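Local coordinates for alternansucrase (Leuconostoc mesenteroides, PDB 6HVG), which belongs to glycoside hydrolase family 70 and carries a TIM-barrel-type domain together with choline-binding-type repeats, at residues A1039-N1051 / F1074-P1086. Numbering follows the deposited sequence.
Sequences ALDSNVIYEGFSN and FKELGITSFELAP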
# COMPACT_ATOMS: atom_id res chain seq x y z
N ALA A 1039 -0.78 38.43 9.86
CA ALA A 1039 -2.21 38.19 9.68
C ALA A 1039 -2.52 36.75 9.36
O ALA A 1039 -3.36 36.14 9.99
CB ALA A 1039 -2.78 39.11 8.61
N LEU A 1040 -1.82 36.18 8.38
CA LEU A 1040 -2.02 34.77 8.04
C LEU A 1040 -1.68 33.90 9.24
O LEU A 1040 -2.39 32.95 9.52
CB LEU A 1040 -1.18 34.38 6.83
CG LEU A 1040 -1.49 33.04 6.16
CD1 LEU A 1040 -2.93 32.96 5.74
CD2 LEU A 1040 -0.61 32.84 4.93
N ASP A 1041 -0.62 34.26 9.98
CA ASP A 1041 -0.19 33.52 11.16
C ASP A 1041 -1.23 33.52 12.28
O ASP A 1041 -1.21 32.66 13.16
CB ASP A 1041 1.12 34.06 11.72
CG ASP A 1041 2.31 33.84 10.78
OD1 ASP A 1041 2.15 33.20 9.71
OD2 ASP A 1041 3.41 34.35 11.12
N SER A 1042 -2.15 34.49 12.25
CA SER A 1042 -3.21 34.58 13.26
C SER A 1042 -4.32 33.55 13.07
O SER A 1042 -5.23 33.48 13.90
CB SER A 1042 -3.80 35.99 13.27
OG SER A 1042 -2.77 36.96 13.42
N ASN A 1043 -4.25 32.77 11.99
CA ASN A 1043 -5.22 31.71 11.75
C ASN A 1043 -4.81 30.38 12.33
O ASN A 1043 -3.65 30.12 12.54
CB ASN A 1043 -5.44 31.53 10.26
CG ASN A 1043 -6.17 32.69 9.66
OD1 ASN A 1043 -7.40 32.76 9.75
ND2 ASN A 1043 -5.43 33.63 9.07
N VAL A 1044 -5.81 29.56 12.64
CA VAL A 1044 -5.60 28.17 13.05
C VAL A 1044 -6.67 27.32 12.40
O VAL A 1044 -7.87 27.62 12.51
CB VAL A 1044 -5.71 28.01 14.57
CG1 VAL A 1044 -5.51 26.56 14.95
CG2 VAL A 1044 -4.71 28.90 15.28
N ILE A 1045 -6.25 26.24 11.73
CA ILE A 1045 -7.20 25.30 11.14
C ILE A 1045 -7.39 24.14 12.09
O ILE A 1045 -6.44 23.68 12.71
CB ILE A 1045 -6.68 24.73 9.81
CG1 ILE A 1045 -6.36 25.86 8.84
CG2 ILE A 1045 -7.71 23.81 9.19
CD1 ILE A 1045 -5.57 25.41 7.64
N TYR A 1046 -8.62 23.68 12.22
CA TYR A 1046 -8.90 22.51 13.01
C TYR A 1046 -9.39 21.45 12.07
O TYR A 1046 -10.42 21.62 11.41
CB TYR A 1046 -9.96 22.82 14.05
CG TYR A 1046 -10.38 21.69 14.93
CD1 TYR A 1046 -9.52 21.15 15.87
CD2 TYR A 1046 -11.66 21.16 14.86
CE1 TYR A 1046 -9.91 20.12 16.70
CE2 TYR A 1046 -12.06 20.14 15.70
CZ TYR A 1046 -11.18 19.62 16.61
OH TYR A 1046 -11.59 18.60 17.43
N GLU A 1047 -8.63 20.37 11.99
CA GLU A 1047 -9.03 19.22 11.20
C GLU A 1047 -9.88 18.39 12.12
O GLU A 1047 -9.35 17.68 12.98
CB GLU A 1047 -7.79 18.47 10.81
CG GLU A 1047 -8.06 17.31 9.88
CD GLU A 1047 -6.84 16.44 9.72
OE1 GLU A 1047 -6.03 16.41 10.66
OE2 GLU A 1047 -6.67 15.81 8.66
N GLY A 1048 -11.20 18.48 11.95
CA GLY A 1048 -12.14 18.03 12.99
C GLY A 1048 -12.89 16.73 12.71
O GLY A 1048 -14.10 16.72 12.70
N PHE A 1049 -12.16 15.66 12.43
CA PHE A 1049 -12.75 14.38 12.24
C PHE A 1049 -11.63 13.40 12.29
O PHE A 1049 -10.47 13.76 12.17
CB PHE A 1049 -13.46 14.29 10.88
CG PHE A 1049 -12.53 14.27 9.71
CD1 PHE A 1049 -11.99 15.45 9.22
CD2 PHE A 1049 -12.21 13.07 9.08
CE1 PHE A 1049 -11.13 15.44 8.15
CE2 PHE A 1049 -11.39 13.06 8.00
CZ PHE A 1049 -10.83 14.25 7.53
N SER A 1050 -11.99 12.15 12.47
CA SER A 1050 -11.07 11.03 12.41
C SER A 1050 -11.68 9.97 11.53
O SER A 1050 -12.90 9.76 11.57
CB SER A 1050 -10.88 10.49 13.80
OG SER A 1050 -10.44 9.15 13.78
N ASN A 1051 -10.87 9.32 10.70
CA ASN A 1051 -11.38 8.24 9.85
C ASN A 1051 -11.92 7.04 10.60
O ASN A 1051 -12.65 6.24 10.01
CB ASN A 1051 -10.32 7.74 8.89
CG ASN A 1051 -10.15 8.64 7.70
OD1 ASN A 1051 -11.13 9.22 7.21
ND2 ASN A 1051 -8.93 8.74 7.20
N PHE A 1074 -14.66 26.19 19.95
CA PHE A 1074 -13.60 26.40 18.98
C PHE A 1074 -13.27 27.86 18.70
O PHE A 1074 -12.15 28.19 18.35
CB PHE A 1074 -13.96 25.71 17.67
CG PHE A 1074 -14.25 24.24 17.84
CD1 PHE A 1074 -13.29 23.39 18.38
CD2 PHE A 1074 -15.50 23.73 17.54
CE1 PHE A 1074 -13.56 22.08 18.61
CE2 PHE A 1074 -15.78 22.41 17.74
CZ PHE A 1074 -14.80 21.59 18.28
N LYS A 1075 -14.25 28.74 18.85
CA LYS A 1075 -13.98 30.17 18.75
C LYS A 1075 -12.95 30.54 19.81
O LYS A 1075 -12.00 31.24 19.50
CB LYS A 1075 -15.26 30.99 18.92
CG LYS A 1075 -15.10 32.49 18.71
CD LYS A 1075 -16.37 33.20 19.19
CE LYS A 1075 -16.20 34.71 19.30
NZ LYS A 1075 -16.18 35.35 17.95
N GLU A 1076 -13.15 30.04 21.02
CA GLU A 1076 -12.30 30.38 22.17
C GLU A 1076 -10.91 29.71 22.16
O GLU A 1076 -10.01 30.15 22.86
CB GLU A 1076 -13.06 30.14 23.49
CG GLU A 1076 -14.02 31.30 23.81
CD GLU A 1076 -15.35 30.88 24.45
OE1 GLU A 1076 -16.03 29.95 23.96
OE2 GLU A 1076 -15.75 31.52 25.45
N LEU A 1077 -10.74 28.66 21.34
CA LEU A 1077 -9.42 28.08 21.07
C LEU A 1077 -8.70 28.74 19.90
O LEU A 1077 -7.56 28.40 19.59
CB LEU A 1077 -9.52 26.58 20.83
CG LEU A 1077 -9.96 25.74 22.05
CD1 LEU A 1077 -10.21 24.29 21.63
CD2 LEU A 1077 -8.93 25.81 23.18
N GLY A 1078 -9.35 29.69 19.25
CA GLY A 1078 -8.71 30.47 18.20
C GLY A 1078 -8.77 29.82 16.82
O GLY A 1078 -8.01 30.20 15.94
N ILE A 1079 -9.68 28.87 16.63
CA ILE A 1079 -9.85 28.28 15.33
C ILE A 1079 -10.51 29.33 14.48
O ILE A 1079 -11.53 29.87 14.86
CB ILE A 1079 -10.75 27.02 15.34
CG1 ILE A 1079 -9.99 25.78 15.80
CG2 ILE A 1079 -11.23 26.68 13.93
CD1 ILE A 1079 -9.20 25.91 17.07
N THR A 1080 -9.90 29.64 13.34
CA THR A 1080 -10.49 30.54 12.37
C THR A 1080 -11.05 29.80 11.15
O THR A 1080 -11.86 30.38 10.43
CB THR A 1080 -9.48 31.58 11.89
OG1 THR A 1080 -8.35 30.93 11.31
CG2 THR A 1080 -9.06 32.46 13.05
N SER A 1081 -10.62 28.55 10.92
CA SER A 1081 -11.24 27.67 9.90
C SER A 1081 -11.40 26.22 10.37
O SER A 1081 -10.49 25.64 10.94
CB SER A 1081 -10.43 27.69 8.62
OG SER A 1081 -11.19 27.09 7.57
N PHE A 1082 -12.57 25.65 10.10
CA PHE A 1082 -12.91 24.30 10.52
C PHE A 1082 -12.85 23.38 9.31
O PHE A 1082 -13.65 23.51 8.38
CB PHE A 1082 -14.31 24.27 11.11
CG PHE A 1082 -14.55 23.09 12.03
CD1 PHE A 1082 -14.77 21.82 11.51
CD2 PHE A 1082 -14.57 23.25 13.40
CE1 PHE A 1082 -14.99 20.75 12.35
CE2 PHE A 1082 -14.80 22.19 14.25
CZ PHE A 1082 -15.02 20.94 13.72
N GLU A 1083 -11.89 22.47 9.30
CA GLU A 1083 -11.78 21.50 8.22
C GLU A 1083 -12.67 20.35 8.57
O GLU A 1083 -12.38 19.58 9.48
CB GLU A 1083 -10.33 21.04 8.02
CG GLU A 1083 -10.11 20.28 6.74
CD GLU A 1083 -8.81 19.48 6.74
OE1 GLU A 1083 -7.77 20.02 7.17
OE2 GLU A 1083 -8.85 18.29 6.33
N LEU A 1084 -13.79 20.26 7.85
CA LEU A 1084 -14.78 19.18 8.02
C LEU A 1084 -14.39 18.00 7.16
O LEU A 1084 -13.84 18.17 6.09
CB LEU A 1084 -16.17 19.66 7.61
CG LEU A 1084 -16.83 20.71 8.49
CD1 LEU A 1084 -17.60 21.70 7.66
CD2 LEU A 1084 -17.75 20.08 9.51
N ALA A 1085 -14.75 16.80 7.61
CA ALA A 1085 -14.57 15.60 6.83
C ALA A 1085 -15.27 15.74 5.47
O ALA A 1085 -16.14 16.60 5.30
CB ALA A 1085 -15.13 14.41 7.57
N PRO A 1086 -14.87 14.91 4.49
CA PRO A 1086 -15.58 14.87 3.21
C PRO A 1086 -16.98 14.36 3.42
O PRO A 1086 -17.17 13.29 4.02
CB PRO A 1086 -14.77 13.89 2.38
CG PRO A 1086 -14.07 13.04 3.39
CD PRO A 1086 -13.72 14.00 4.49
O HOH W 1 -6.27 32.26 16.07
O HOH W 2 -16.08 17.09 10.24
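Strands 1045-1047 and 1081-1083 run parallel, their axes 4.7 Å apart at 20°, as neighbours in the eight-stranded barrel sheet of this family 70 enzyme; helix 1063-1075 joins them in a beta-alpha-beta unit. Alternating backbone bonds fix the register: Tyr1046 N donates to Ser1081 O (3.0 Å), Glu1083 N to Tyr1046 O, and Gly1048 N to Glu1083 O. Just before the strands, Thr1080 OG1 donates in plane to a lone pair of Asn1043 OD1 (2.6 Å) while accepting from Val1044 N; Asn1043 ND2 turns back to Leu1040 O. On the helix-facing side, Tyr1046 has CG anti to its own N (chi1 179°), which carries the ring to Phe1074 and Phe1082, the three forming an aromatic cluster. Its edge meets the face of Phe1082, centroids 5.1 Å apart and planes at 66°, whereas Phe1074 forms an offset stack with the Tyr1046 ring. On the other side, Glu1047 and Glu1083 lie alongside each other, with OE2 of Glu1047 4.0 Å from OE2 of Glu1083; Glu1047 OE2 is hydrogen-bonded to His752 ND1, and Glu1083 OE1 forms a salt bridge with Arg823. Beyond the strands, Ala1085 CB sits over one face of the Phe1049 ring, 3.4 Å from Phe1049 CG.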